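Local coordinates for protein putative aminomethyltransferase (Leptospirillum rubarum, PDB 3TTG) that is a putative aminomethyltransferase that probably binds folate and may act in one-carbon transfer, as the glycine cleavage T-protein does, at residues A[76-80]-A[248-253]; A[67-72]-A[92-96]. All blocks are in the same frame, centred on the assembly; numbering follows the deposited sequence.

Contact 1. Residues A[76-80]-A[248-253]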
loop_
_atom_site.group_PDB
_atom_site.type_symbol
_atom_site.label_atom_id
_atom_site.label_comp_id
_atom_site.label_asym_id
_atom_site.label_seq_id
_atom_site.Cartn_x
_atom_site.Cartn_y
_atom_site.Cartn_z
ATOM N N SER A 76 -10.300 0.372 -6.974
ATOM C CA SER A 76 -10.333 -0.769 -6.051
ATOM C C SER A 76 -8.929 -1.306 -5.852
ATOM O O SER A 76 -8.021 -0.981 -6.626
ATOM C CB SER A 76 -11.256 -1.845 -6.603
ATOM O OG SER A 76 -10.561 -2.396 -7.691
ATOM N N TYR A 77 -8.698 -1.907 -4.689
ATOM C CA TYR A 77 -7.470 -2.556 -4.362
ATOM C C TYR A 77 -7.652 -4.045 -4.640
ATOM O O TYR A 77 -8.735 -4.597 -4.393
ATOM C CB TYR A 77 -7.182 -2.359 -2.904
ATOM C CG TYR A 77 -5.822 -2.813 -2.487
ATOM C CD1 TYR A 77 -4.690 -2.170 -2.944
ATOM C CD2 TYR A 77 -5.667 -3.794 -1.523
ATOM C CE1 TYR A 77 -3.433 -2.514 -2.483
ATOM C CE2 TYR A 77 -4.416 -4.155 -1.060
ATOM C CZ TYR A 77 -3.295 -3.534 -1.559
ATOM O OH TYR A 77 -2.069 -3.899 -1.063
ATOM N N SER A 78 -6.641 -4.663 -5.135
ATOM C CA SER A 78 -6.656 -6.117 -5.351
ATOM C C SER A 78 -5.317 -6.728 -5.116
ATOM O O SER A 78 -4.283 -6.093 -5.336
ATOM C CB SER A 78 -7.052 -6.445 -6.790
ATOM O OG SER A 78 -7.328 -7.834 -6.960
ATOM N N PHE A 79 -5.339 -8.013 -4.793
ATOM C CA PHE A 79 -4.195 -8.878 -4.852
ATOM C C PHE A 79 -4.254 -9.730 -6.114
ATOM O O PHE A 79 -5.309 -9.934 -6.717
ATOM C CB PHE A 79 -4.123 -9.811 -3.624
ATOM C CG PHE A 79 -3.821 -9.089 -2.368
ATOM C CD1 PHE A 79 -2.555 -8.573 -2.131
ATOM C CD2 PHE A 79 -4.815 -8.847 -1.436
ATOM C CE1 PHE A 79 -2.298 -7.841 -0.986
ATOM C CE2 PHE A 79 -4.555 -8.089 -0.305
ATOM C CZ PHE A 79 -3.295 -7.643 -0.059
ATOM N N PHE A 80 -3.100 -10.256 -6.460
ATOM C CA PHE A 80 -2.895 -11.295 -7.470
ATOM C C PHE A 80 -2.195 -12.392 -6.735
ATOM O O PHE A 80 -1.066 -12.218 -6.236
ATOM C CB PHE A 80 -2.129 -10.784 -8.687
ATOM C CG PHE A 80 -2.904 -9.738 -9.450
ATOM C CD1 PHE A 80 -3.614 -10.076 -10.589
ATOM C CD2 PHE A 80 -3.048 -8.451 -8.944
ATOM C CE1 PHE A 80 -4.367 -9.136 -11.252
ATOM C CE2 PHE A 80 -3.814 -7.520 -9.602
ATOM C CZ PHE A 80 -4.481 -7.867 -10.730
ATOM N N LEU A 248 -5.636 -7.205 5.045
ATOM C CA LEU A 248 -6.063 -6.541 3.837
ATOM C C LEU A 248 -7.071 -7.344 2.989
ATOM O O LEU A 248 -7.371 -6.939 1.885
ATOM C CB LEU A 248 -4.839 -6.203 3.014
ATOM C CG LEU A 248 -3.976 -5.099 3.575
ATOM C CD1 LEU A 248 -2.730 -4.933 2.709
ATOM C CD2 LEU A 248 -4.748 -3.774 3.554
ATOM N N ASP A 249 -7.624 -8.412 3.511
ATOM C CA ASP A 249 -8.631 -9.137 2.778
ATOM C C ASP A 249 -9.973 -8.335 2.719
ATOM O O ASP A 249 -10.681 -8.496 1.748
ATOM C CB ASP A 249 -8.859 -10.546 3.323
ATOM C CG ASP A 249 -9.360 -10.620 4.730
ATOM O OD1 ASP A 249 -8.786 -9.919 5.601
ATOM O OD2 ASP A 249 -10.294 -11.429 4.982
ATOM N N SER A 250 -10.289 -7.447 3.686
ATOM C CA SER A 250 -11.523 -6.652 3.610
ATOM C C SER A 250 -11.456 -5.642 2.433
ATOM O O SER A 250 -12.414 -5.481 1.736
ATOM C CB SER A 250 -11.781 -5.919 4.931
ATOM O OG SER A 250 -12.927 -5.098 4.820
ATOM N N VAL A 251 -10.292 -5.074 2.143
ATOM C CA VAL A 251 -10.166 -4.109 1.025
ATOM C C VAL A 251 -9.661 -4.721 -0.335
ATOM O O VAL A 251 -9.965 -4.166 -1.416
ATOM C CB VAL A 251 -9.258 -2.922 1.494
ATOM C CG1 VAL A 251 -7.836 -3.360 1.762
ATOM C CG2 VAL A 251 -9.249 -1.796 0.476
ATOM N N GLY A 252 -8.989 -5.862 -0.283
ATOM C CA GLY A 252 -8.359 -6.486 -1.453
ATOM C C GLY A 252 -8.938 -7.794 -1.976
ATOM O O GLY A 252 -8.491 -8.259 -3.012
ATOM N N VAL A 253 -9.884 -8.427 -1.257
ATOM C CA VAL A 253 -10.476 -9.717 -1.670
ATOM C C VAL A 253 -11.959 -9.610 -1.678
ATOM O O VAL A 253 -12.509 -9.038 -0.736
ATOM C CB VAL A 253 -10.037 -10.826 -0.649
ATOM C CG1 VAL A 253 -10.694 -12.169 -0.930
ATOM C CG2 VAL A 253 -8.540 -10.989 -0.599
HETATM O O HOH W 1 -11.056 -2.098 -2.777
#
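Two aromatic rings of strand 75-81, F79 and Y77, meet the short helix 249-252. L248 and V253 meet the F79 ring at its edge: L248 CB lies near the ring plane, 3.7 Å from F79 CZ, L248 O sits in that plane beside CE2, and V253 CG2 approaches F79 CD2 at 4.4 Å. The Y77 ring is met obliquely by L248 CD1, V251 CG1 and the CA of G252. Y77 has CG anti to the backbone N (chi1 -171°), which lays its ring against L248 and V251 while the hydroxyl is hydrogen-bonded to D90. G252 lets the helix come close: its CA makes a CA-H...O contact with Y77 O at 3.5 Å, and a CB there would run into F79 CE2. Trimming F79 to an alanine is likely to leave L248 CB without the ring edge it packs on and to open a gap beside G252. No direct hydrogen bond joins the segments; water 1 bridges them, accepting from Y77 N at 3.0 Å and donating to V251 O at 2.7 Å. The chemistry implies a buried apolar seam within the folate-binding domain, where S64 OG bonds F79 N and G252 O, and Q65 serves Y77 O.

Contact 2. Residues A[67-72]-A[92-96]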
loop_
_atom_site.group_PDB
_atom_site.type_symbol
_atom_site.label_atom_id
_atom_site.label_comp_id
_atom_site.label_asym_id
_atom_site.label_seq_id
_atom_site.Cartn_x
_atom_site.Cartn_y
_atom_site.Cartn_z
ATOM N N ILE A 67 -13.741 -7.132 -9.834
ATOM C CA ILE A 67 -13.487 -6.113 -10.873
ATOM C C ILE A 67 -14.778 -5.792 -11.653
ATOM O O ILE A 67 -14.869 -4.705 -12.162
ATOM C CB ILE A 67 -12.353 -6.680 -11.852
ATOM C CG1 ILE A 67 -11.043 -6.924 -11.114
ATOM C CG2 ILE A 67 -12.104 -5.830 -13.113
ATOM C CD1 ILE A 67 -10.636 -5.885 -10.103
ATOM N N LEU A 68 -15.720 -6.750 -11.808
ATOM C CA LEU A 68 -16.965 -6.588 -12.579
ATOM C C LEU A 68 -17.935 -5.611 -11.935
ATOM O O LEU A 68 -18.565 -4.820 -12.634
ATOM C CB LEU A 68 -17.707 -7.949 -12.728
ATOM C CG LEU A 68 -16.974 -9.086 -13.402
ATOM C CD1 LEU A 68 -17.806 -10.388 -13.308
ATOM C CD2 LEU A 68 -16.625 -8.736 -14.810
ATOM N N LYS A 69 -18.104 -5.716 -10.619
ATOM C CA LYS A 69 -19.025 -4.856 -9.870
ATOM C C LYS A 69 -18.550 -3.405 -9.820
ATOM O O LYS A 69 -19.384 -2.499 -9.669
ATOM C CB LYS A 69 -19.248 -5.373 -8.425
ATOM C CG LYS A 69 -18.156 -5.016 -7.374
ATOM C CD LYS A 69 -18.679 -4.145 -6.208
ATOM C CE LYS A 69 -18.905 -2.665 -6.493
ATOM N NZ LYS A 69 -20.270 -2.331 -7.016
ATOM N N GLN A 70 -17.216 -3.196 -9.885
ATOM C CA GLN A 70 -16.598 -1.871 -9.788
ATOM C C GLN A 70 -17.236 -0.851 -10.748
ATOM O O GLN A 70 -17.390 -1.145 -11.934
ATOM C CB GLN A 70 -15.087 -1.975 -10.060
ATOM C CG GLN A 70 -14.312 -0.832 -9.451
ATOM C CD GLN A 70 -12.832 -0.945 -9.708
ATOM O OE1 GLN A 70 -12.241 -2.023 -9.663
ATOM N NE2 GLN A 70 -12.208 0.157 -10.027
ATOM N N ASP A 71 -17.573 0.355 -10.230
ATOM C CA ASP A 71 -18.196 1.449 -11.023
ATOM C C ASP A 71 -17.164 2.193 -11.926
ATOM O O ASP A 71 -15.964 1.936 -11.845
ATOM C CB ASP A 71 -18.908 2.465 -10.121
ATOM C CG ASP A 71 -19.685 1.850 -8.965
ATOM O OD1 ASP A 71 -19.035 1.348 -8.010
ATOM O OD2 ASP A 71 -20.939 1.864 -9.015
ATOM N N GLU A 72 -17.653 3.103 -12.785
ATOM C CA GLU A 72 -16.847 3.822 -13.784
ATOM C C GLU A 72 -15.703 4.692 -13.224
ATOM O O GLU A 72 -14.601 4.628 -13.766
ATOM C CB GLU A 72 -17.729 4.701 -14.722
ATOM C CG GLU A 72 -18.686 5.693 -14.061
ATOM C CD GLU A 72 -19.447 6.562 -15.049
ATOM O OE1 GLU A 72 -18.942 7.655 -15.399
ATOM O OE2 GLU A 72 -20.555 6.152 -15.466
ATOM N N TRP A 92 -3.640 -1.262 -7.690
ATOM C CA TRP A 92 -4.765 -0.343 -7.723
ATOM C C TRP A 92 -5.383 -0.559 -9.076
ATOM O O TRP A 92 -4.648 -0.652 -10.084
ATOM C CB TRP A 92 -4.357 1.116 -7.478
ATOM C CG TRP A 92 -3.799 1.324 -6.119
ATOM C CD1 TRP A 92 -2.489 1.450 -5.778
ATOM C CD2 TRP A 92 -4.528 1.215 -4.881
ATOM N NE1 TRP A 92 -2.352 1.450 -4.408
ATOM C CE2 TRP A 92 -3.591 1.346 -3.834
ATOM C CE3 TRP A 92 -5.893 1.139 -4.563
ATOM C CZ2 TRP A 92 -3.969 1.362 -2.487
ATOM C CZ3 TRP A 92 -6.266 1.085 -3.220
ATOM C CH2 TRP A 92 -5.308 1.244 -2.197
ATOM N N CYS A 93 -6.712 -0.652 -9.122
ATOM C CA CYS A 93 -7.463 -0.976 -10.327
ATOM C C CYS A 93 -8.515 0.095 -10.604
ATOM O O CYS A 93 -9.360 0.367 -9.749
ATOM C CB CYS A 93 -8.116 -2.355 -10.211
ATOM S SG CYS A 93 -7.054 -3.652 -9.512
ATOM N N GLY A 94 -8.498 0.620 -11.822
ATOM C CA GLY A 94 -9.448 1.614 -12.295
ATOM C C GLY A 94 -10.026 1.264 -13.646
ATOM O O GLY A 94 -9.464 0.460 -14.363
ATOM N N ASN A 95 -11.126 1.888 -14.027
ATOM C CA ASN A 95 -11.762 1.725 -15.343
ATOM C C ASN A 95 -11.815 3.055 -16.055
ATOM O O ASN A 95 -12.176 4.050 -15.436
ATOM C CB ASN A 95 -13.196 1.210 -15.208
ATOM C CG ASN A 95 -13.328 -0.043 -14.406
ATOM O OD1 ASN A 95 -13.384 -1.151 -14.946
ATOM N ND2 ASN A 95 -13.382 0.104 -13.097
ATOM N N PHE A 96 -11.539 3.084 -17.347
ATOM C CA PHE A 96 -11.671 4.309 -18.119
ATOM C C PHE A 96 -11.941 3.924 -19.516
ATOM O O PHE A 96 -11.197 3.101 -20.047
ATOM C CB PHE A 96 -10.433 5.220 -18.019
ATOM C CG PHE A 96 -10.795 6.638 -18.390
ATOM C CD1 PHE A 96 -11.397 7.481 -17.464
ATOM C CD2 PHE A 96 -10.664 7.084 -19.694
ATOM C CE1 PHE A 96 -11.831 8.751 -17.832
ATOM C CE2 PHE A 96 -11.088 8.362 -20.055
ATOM C CZ PHE A 96 -11.666 9.185 -19.124
HETATM O O HOH W 2 -12.684 3.592 -12.584
#
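Q70 reaches from the loop 67-72 to strand 87-96 and carries the close-packed half of this contact. Its CG stands anti to the backbone N (chi1 -157°) and the chain runs extended beyond it, which brings Q70 NE2 within 2.9 Å of C93 O. The N-H...O angle is 152°, and the donor sits above the carbonyl plane. The same NE2 also bonds to S74 O, while OE1 is bonded to S76 OG, so the amide is held at both ends and its rotation is probably fixed. Next to it N95 turns its own amide steeply, the two planes 77° apart, with N95 ND2 3.3 Å from Q70 NE2; both are donors, and no bond links them. I67 packs on I100 of strand 99-103.

Toward E72 the contact loosens. D71 and E72 start their side chains away from the strand and are exposed, and the backbone oxygens E72 O and N95 O lie 3.0 Å apart as two acceptors. Here water 2 accepts from N95 N at 2.7 Å and lies close to E72 O. The chemistry thus implies that one well-satisfied glutamine amide secures the loop between helix 55-60 and strand 75-81 to strand 87-96 of the antiparallel sheet in the folate-binding domain, while at the solvent end a water held by N95 N probably helps link the two.

Overall arrangement
From the N terminus, the chain passes helix 55-60 and enters the loop 67-72, then runs into strand 75-81, turns, and returns antiparallel along strand 87-96. Contact 2 closes this short excursion, with 19 residues between its segments. Contact 1 starts within it, at 76-80, but closes only at 248-253, after 167 intervening residues, so the two cross along the chain. Strands 75-81 and 87-96 are neighbours in one antiparallel sheet, and 75-81 is its outermost strand on that side. Contact 1 sets the distant helix 249-252 against that strand, while contact 2 ties the preceding loop to the next strand. Their centres lie about 13 Å apart.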